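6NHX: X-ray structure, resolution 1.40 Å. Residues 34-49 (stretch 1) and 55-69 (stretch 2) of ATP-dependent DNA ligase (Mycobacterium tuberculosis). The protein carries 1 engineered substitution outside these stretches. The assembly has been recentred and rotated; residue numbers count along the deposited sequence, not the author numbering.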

# COMPACT_ATOMS: atom_id res chain seq x y z
N GLY A 34 -1.55 -2.36 -1.19
CA GLY A 34 -1.90 -2.58 -2.58
C GLY A 34 -2.05 -1.24 -3.28
O GLY A 34 -1.42 -0.26 -2.85
N TYR A 35 -2.87 -1.18 -4.32
CA TYR A 35 -3.16 0.07 -5.01
C TYR A 35 -4.64 0.40 -4.79
O TYR A 35 -5.51 -0.46 -4.98
CB TYR A 35 -2.88 -0.03 -6.51
CG TYR A 35 -1.44 -0.09 -6.92
CD1 TYR A 35 -0.44 0.60 -6.23
CD2 TYR A 35 -1.07 -0.82 -8.03
CE1 TYR A 35 0.88 0.53 -6.64
CE2 TYR A 35 0.24 -0.89 -8.44
CZ TYR A 35 1.21 -0.23 -7.75
OH TYR A 35 2.51 -0.33 -8.21
N ARG A 36 -4.91 1.64 -4.42
CA ARG A 36 -6.28 2.09 -4.18
C ARG A 36 -7.03 2.20 -5.50
O ARG A 36 -6.52 2.79 -6.47
CB ARG A 36 -6.23 3.45 -3.51
CG ARG A 36 -7.59 3.95 -3.06
CD ARG A 36 -8.03 3.24 -1.79
NE ARG A 36 -9.21 3.86 -1.20
CZ ARG A 36 -9.18 4.89 -0.36
NH1 ARG A 36 -8.01 5.41 0.00
NH2 ARG A 36 -10.30 5.39 0.12
N LEU A 37 -8.25 1.67 -5.54
CA LEU A 37 -9.07 1.76 -6.73
C LEU A 37 -10.50 2.14 -6.37
O LEU A 37 -11.06 1.63 -5.40
CB LEU A 37 -9.14 0.43 -7.49
CG LEU A 37 -7.87 0.00 -8.23
CD1 LEU A 37 -8.13 -1.29 -8.99
CD2 LEU A 37 -7.36 1.10 -9.17
N LEU A 38 -11.07 3.03 -7.17
CA LEU A 38 -12.52 3.23 -7.22
C LEU A 38 -13.03 2.42 -8.40
O LEU A 38 -12.46 2.47 -9.49
CB LEU A 38 -12.88 4.71 -7.37
CG LEU A 38 -12.44 5.60 -6.20
CD1 LEU A 38 -12.80 7.04 -6.48
CD2 LEU A 38 -13.07 5.15 -4.88
N VAL A 39 -14.11 1.67 -8.18
CA VAL A 39 -14.60 0.70 -9.15
C VAL A 39 -16.05 1.02 -9.47
O VAL A 39 -16.90 1.04 -8.56
CB VAL A 39 -14.48 -0.73 -8.62
CG1 VAL A 39 -15.11 -1.74 -9.60
CG2 VAL A 39 -13.02 -1.07 -8.32
N GLU A 40 -16.35 1.25 -10.74
CA GLU A 40 -17.72 1.43 -11.19
C GLU A 40 -18.13 0.17 -11.94
O GLU A 40 -17.50 -0.18 -12.94
CB GLU A 40 -17.81 2.63 -12.13
CG GLU A 40 -19.20 2.89 -12.68
CD GLU A 40 -19.15 3.87 -13.81
OE1 GLU A 40 -19.56 5.02 -13.61
OE2 GLU A 40 -18.66 3.49 -14.90
N ALA A 41 -19.17 -0.50 -11.46
CA ALA A 41 -19.74 -1.65 -12.15
C ALA A 41 -21.13 -1.29 -12.67
O ALA A 41 -21.99 -0.87 -11.89
CB ALA A 41 -19.84 -2.82 -11.17
N ASP A 42 -21.33 -1.45 -13.98
CA ASP A 42 -22.61 -1.16 -14.61
C ASP A 42 -22.77 -2.09 -15.80
O ASP A 42 -21.84 -2.22 -16.61
CB ASP A 42 -22.65 0.29 -15.10
CG ASP A 42 -24.06 0.77 -15.41
OD1 ASP A 42 -25.03 0.06 -15.07
OD2 ASP A 42 -24.19 1.86 -16.01
N HIS A 43 -23.93 -2.73 -15.91
CA HIS A 43 -24.25 -3.61 -17.05
C HIS A 43 -23.18 -4.69 -17.23
O HIS A 43 -22.80 -5.05 -18.35
CB HIS A 43 -24.48 -2.82 -18.33
CG HIS A 43 -25.83 -2.19 -18.41
ND1 HIS A 43 -26.15 -1.01 -17.77
CD2 HIS A 43 -26.96 -2.58 -19.05
CE1 HIS A 43 -27.41 -0.70 -18.01
NE2 HIS A 43 -27.93 -1.64 -18.78
N GLY A 44 -22.70 -5.22 -16.10
CA GLY A 44 -21.66 -6.23 -16.11
C GLY A 44 -20.28 -5.73 -16.47
O GLY A 44 -19.33 -6.52 -16.42
N ALA A 45 -20.13 -4.46 -16.82
CA ALA A 45 -18.85 -3.89 -17.20
C ALA A 45 -18.25 -3.11 -16.04
O ALA A 45 -18.96 -2.52 -15.22
CB ALA A 45 -18.99 -2.97 -18.42
N VAL A 46 -16.93 -3.10 -15.98
CA VAL A 46 -16.19 -2.47 -14.89
C VAL A 46 -15.35 -1.34 -15.46
O VAL A 46 -14.76 -1.47 -16.54
CB VAL A 46 -15.33 -3.50 -14.14
CG1 VAL A 46 -14.25 -2.82 -13.35
CG2 VAL A 46 -16.18 -4.34 -13.23
N ARG A 47 -15.29 -0.23 -14.72
CA ARG A 47 -14.37 0.87 -15.00
C ARG A 47 -13.64 1.23 -13.71
O ARG A 47 -14.20 1.12 -12.61
CB ARG A 47 -15.10 2.10 -15.53
CG ARG A 47 -15.83 1.80 -16.83
CD ARG A 47 -16.69 2.96 -17.28
NE ARG A 47 -15.91 4.17 -17.53
CZ ARG A 47 -16.11 5.32 -16.90
NH1 ARG A 47 -17.05 5.42 -15.98
NH2 ARG A 47 -15.37 6.38 -17.20
N LEU A 48 -12.38 1.66 -13.85
CA LEU A 48 -11.48 1.81 -12.71
C LEU A 48 -10.85 3.20 -12.68
O LEU A 48 -10.46 3.74 -13.72
CB LEU A 48 -10.38 0.76 -12.77
CG LEU A 48 -10.82 -0.69 -12.89
CD1 LEU A 48 -9.61 -1.59 -13.10
CD2 LEU A 48 -11.60 -1.14 -11.66
N ARG A 49 -10.74 3.76 -11.48
CA ARG A 49 -10.04 5.02 -11.26
C ARG A 49 -8.98 4.81 -10.20
O ARG A 49 -9.25 4.22 -9.15
CB ARG A 49 -11.01 6.11 -10.82
CG ARG A 49 -11.86 6.65 -11.95
CD ARG A 49 -12.96 7.57 -11.43
NE ARG A 49 -12.42 8.84 -10.97
CZ ARG A 49 -12.10 9.86 -11.77
NH1 ARG A 49 -12.28 9.75 -13.08
NH2 ARG A 49 -11.61 10.98 -11.26
N ASP A 55 -7.75 7.17 -15.36
CA ASP A 55 -8.49 6.03 -15.86
C ASP A 55 -7.51 4.87 -16.01
O ASP A 55 -6.63 4.91 -16.89
CB ASP A 55 -9.12 6.39 -17.20
CG ASP A 55 -10.01 5.30 -17.76
OD1 ASP A 55 -9.82 4.12 -17.40
OD2 ASP A 55 -10.91 5.62 -18.56
N VAL A 56 -7.64 3.85 -15.17
CA VAL A 56 -6.72 2.73 -15.16
C VAL A 56 -7.40 1.41 -15.52
O VAL A 56 -6.88 0.34 -15.21
CB VAL A 56 -5.92 2.65 -13.84
CG1 VAL A 56 -5.04 3.89 -13.68
CG2 VAL A 56 -6.85 2.49 -12.64
N THR A 57 -8.56 1.48 -16.18
CA THR A 57 -9.30 0.27 -16.53
C THR A 57 -8.45 -0.72 -17.31
O THR A 57 -8.50 -1.93 -17.06
CB THR A 57 -10.55 0.63 -17.33
OG1 THR A 57 -11.34 1.57 -16.60
CG2 THR A 57 -11.39 -0.62 -17.61
N ALA A 58 -7.66 -0.23 -18.27
CA ALA A 58 -6.87 -1.12 -19.10
C ALA A 58 -5.71 -1.75 -18.35
O ALA A 58 -5.17 -2.77 -18.80
CB ALA A 58 -6.36 -0.39 -20.35
N GLU A 59 -5.32 -1.19 -17.20
CA GLU A 59 -4.20 -1.75 -16.45
C GLU A 59 -4.57 -2.98 -15.63
O GLU A 59 -3.68 -3.66 -15.12
CB GLU A 59 -3.58 -0.68 -15.53
CG GLU A 59 -3.01 0.52 -16.27
CD GLU A 59 -2.42 1.56 -15.32
OE1 GLU A 59 -2.62 1.43 -14.09
OE2 GLU A 59 -1.75 2.49 -15.80
N TYR A 60 -5.86 -3.30 -15.50
CA TYR A 60 -6.31 -4.41 -14.66
C TYR A 60 -7.32 -5.27 -15.41
O TYR A 60 -8.51 -5.26 -15.10
CB TYR A 60 -6.93 -3.90 -13.36
CG TYR A 60 -6.01 -3.06 -12.51
CD1 TYR A 60 -5.25 -3.65 -11.50
CD2 TYR A 60 -5.90 -1.69 -12.71
CE1 TYR A 60 -4.41 -2.89 -10.71
CE2 TYR A 60 -5.06 -0.92 -11.92
CZ TYR A 60 -4.32 -1.53 -10.93
OH TYR A 60 -3.48 -0.78 -10.13
N PRO A 61 -6.85 -6.06 -16.39
CA PRO A 61 -7.76 -7.02 -17.04
C PRO A 61 -8.23 -8.12 -16.11
O PRO A 61 -9.29 -8.72 -16.37
CB PRO A 61 -6.91 -7.59 -18.18
CG PRO A 61 -5.50 -7.45 -17.69
CD PRO A 61 -5.48 -6.15 -16.93
N GLN A 62 -7.49 -8.41 -15.04
CA GLN A 62 -7.94 -9.38 -14.05
C GLN A 62 -9.28 -8.99 -13.45
O GLN A 62 -10.08 -9.87 -13.09
CB GLN A 62 -6.90 -9.50 -12.93
CG GLN A 62 -5.55 -10.05 -13.34
CD GLN A 62 -4.56 -8.94 -13.66
OE1 GLN A 62 -4.93 -7.78 -13.80
NE2 GLN A 62 -3.28 -9.31 -13.76
N LEU A 63 -9.55 -7.70 -13.34
CA LEU A 63 -10.74 -7.20 -12.67
C LEU A 63 -11.91 -6.98 -13.61
O LEU A 63 -12.92 -6.39 -13.20
CB LEU A 63 -10.41 -5.90 -11.93
CG LEU A 63 -9.27 -5.99 -10.91
CD1 LEU A 63 -9.16 -4.69 -10.14
CD2 LEU A 63 -9.49 -7.16 -9.96
N ARG A 64 -11.81 -7.44 -14.86
CA ARG A 64 -12.93 -7.31 -15.79
C ARG A 64 -14.11 -8.15 -15.34
O ARG A 64 -15.27 -7.76 -15.52
CB ARG A 64 -12.51 -7.77 -17.19
CG ARG A 64 -11.55 -6.85 -17.88
CD ARG A 64 -11.31 -7.34 -19.29
NE ARG A 64 -10.30 -6.53 -19.95
CZ ARG A 64 -9.45 -7.00 -20.85
NH1 ARG A 64 -9.49 -8.29 -21.18
NH2 ARG A 64 -8.56 -6.20 -21.41
N ALA A 65 -13.84 -9.33 -14.78
CA ALA A 65 -14.88 -10.24 -14.34
C ALA A 65 -15.52 -9.82 -13.02
O ALA A 65 -16.45 -10.49 -12.57
CB ALA A 65 -14.32 -11.66 -14.20
N LEU A 66 -15.04 -8.73 -12.41
CA LEU A 66 -15.56 -8.29 -11.12
C LEU A 66 -17.07 -8.14 -11.14
O LEU A 66 -17.76 -8.61 -10.23
CB LEU A 66 -14.90 -6.96 -10.73
CG LEU A 66 -14.07 -6.86 -9.45
CD1 LEU A 66 -13.69 -5.41 -9.21
CD2 LEU A 66 -14.84 -7.42 -8.27
N ALA A 67 -17.61 -7.49 -12.16
CA ALA A 67 -19.03 -7.20 -12.23
C ALA A 67 -19.83 -8.24 -12.99
O ALA A 67 -21.05 -8.08 -13.12
CB ALA A 67 -19.28 -5.83 -12.87
N GLU A 68 -19.19 -9.29 -13.52
CA GLU A 68 -19.96 -10.32 -14.21
C GLU A 68 -20.98 -10.98 -13.29
O GLU A 68 -22.01 -11.47 -13.74
CB GLU A 68 -19.02 -11.36 -14.83
CG GLU A 68 -18.75 -12.56 -13.93
CD GLU A 68 -18.28 -13.78 -14.69
OE1 GLU A 68 -18.68 -14.90 -14.32
OE2 GLU A 68 -17.50 -13.62 -15.66
N ASP A 69 -20.70 -10.98 -11.98
CA ASP A 69 -21.65 -11.41 -10.97
C ASP A 69 -22.62 -10.29 -10.59
O ASP A 69 -23.69 -10.58 -10.02
CB ASP A 69 -20.88 -11.84 -9.72
CG ASP A 69 -21.62 -12.87 -8.89
OD1 ASP A 69 -22.73 -12.57 -8.40
OD2 ASP A 69 -21.09 -13.98 -8.70
O HOH W 1 -15.73 -5.46 -17.53

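A β-hairpin presents alternate side chains to each face, and a segment packing across one face can be fixed by a few polar bonds at one end and apolar contacts along the rest. The hairpin of this DNA ligase, turning through a type I' turn from Asp-42 to Ala-45, illustrates the principle. The second stretch begins at Asp-55, whose side chain accepts two hydrogen bonds, Thr-57 N to Asp-55 OD1 at 3.2 Å and Thr-57 OG1 to Asp-55 OD1 at 3.1 Å. Val-56 N then donates to Leu-48 O (3.2 Å), and Thr-57 OG1 accepts from Leu-48 N (2.9 Å), so both backbone polar groups of Leu-48 are satisfied, one of them by a side chain that takes the place of a backbone carbonyl. Beyond this anchor, packing takes over. Tyr-60 lays one ring face under Leu-37, whose CD1 stands 4.2 Å from the centroid of the Tyr-60 ring, nearly on its normal, while Leu-48 CD1 reaches Tyr-60 CB at 3.5 Å. Leu-63 CD1 meets Leu-37 CD1 at 3.7 Å. At Arg-64 a water bridges the backbones, donating to Arg-64 O and accepting from Val-46 N. Leu-66 CD1 touches Val-39 CG1 (4.0 Å). Finally, Ala-67 CB lies 3.5 Å from both Ala-41 CB and Val-46 CG2, a close fit suited to its small side chain, and Ala-67 O receives a CA-H...O contact from Gly-44 CA (3.6 Å).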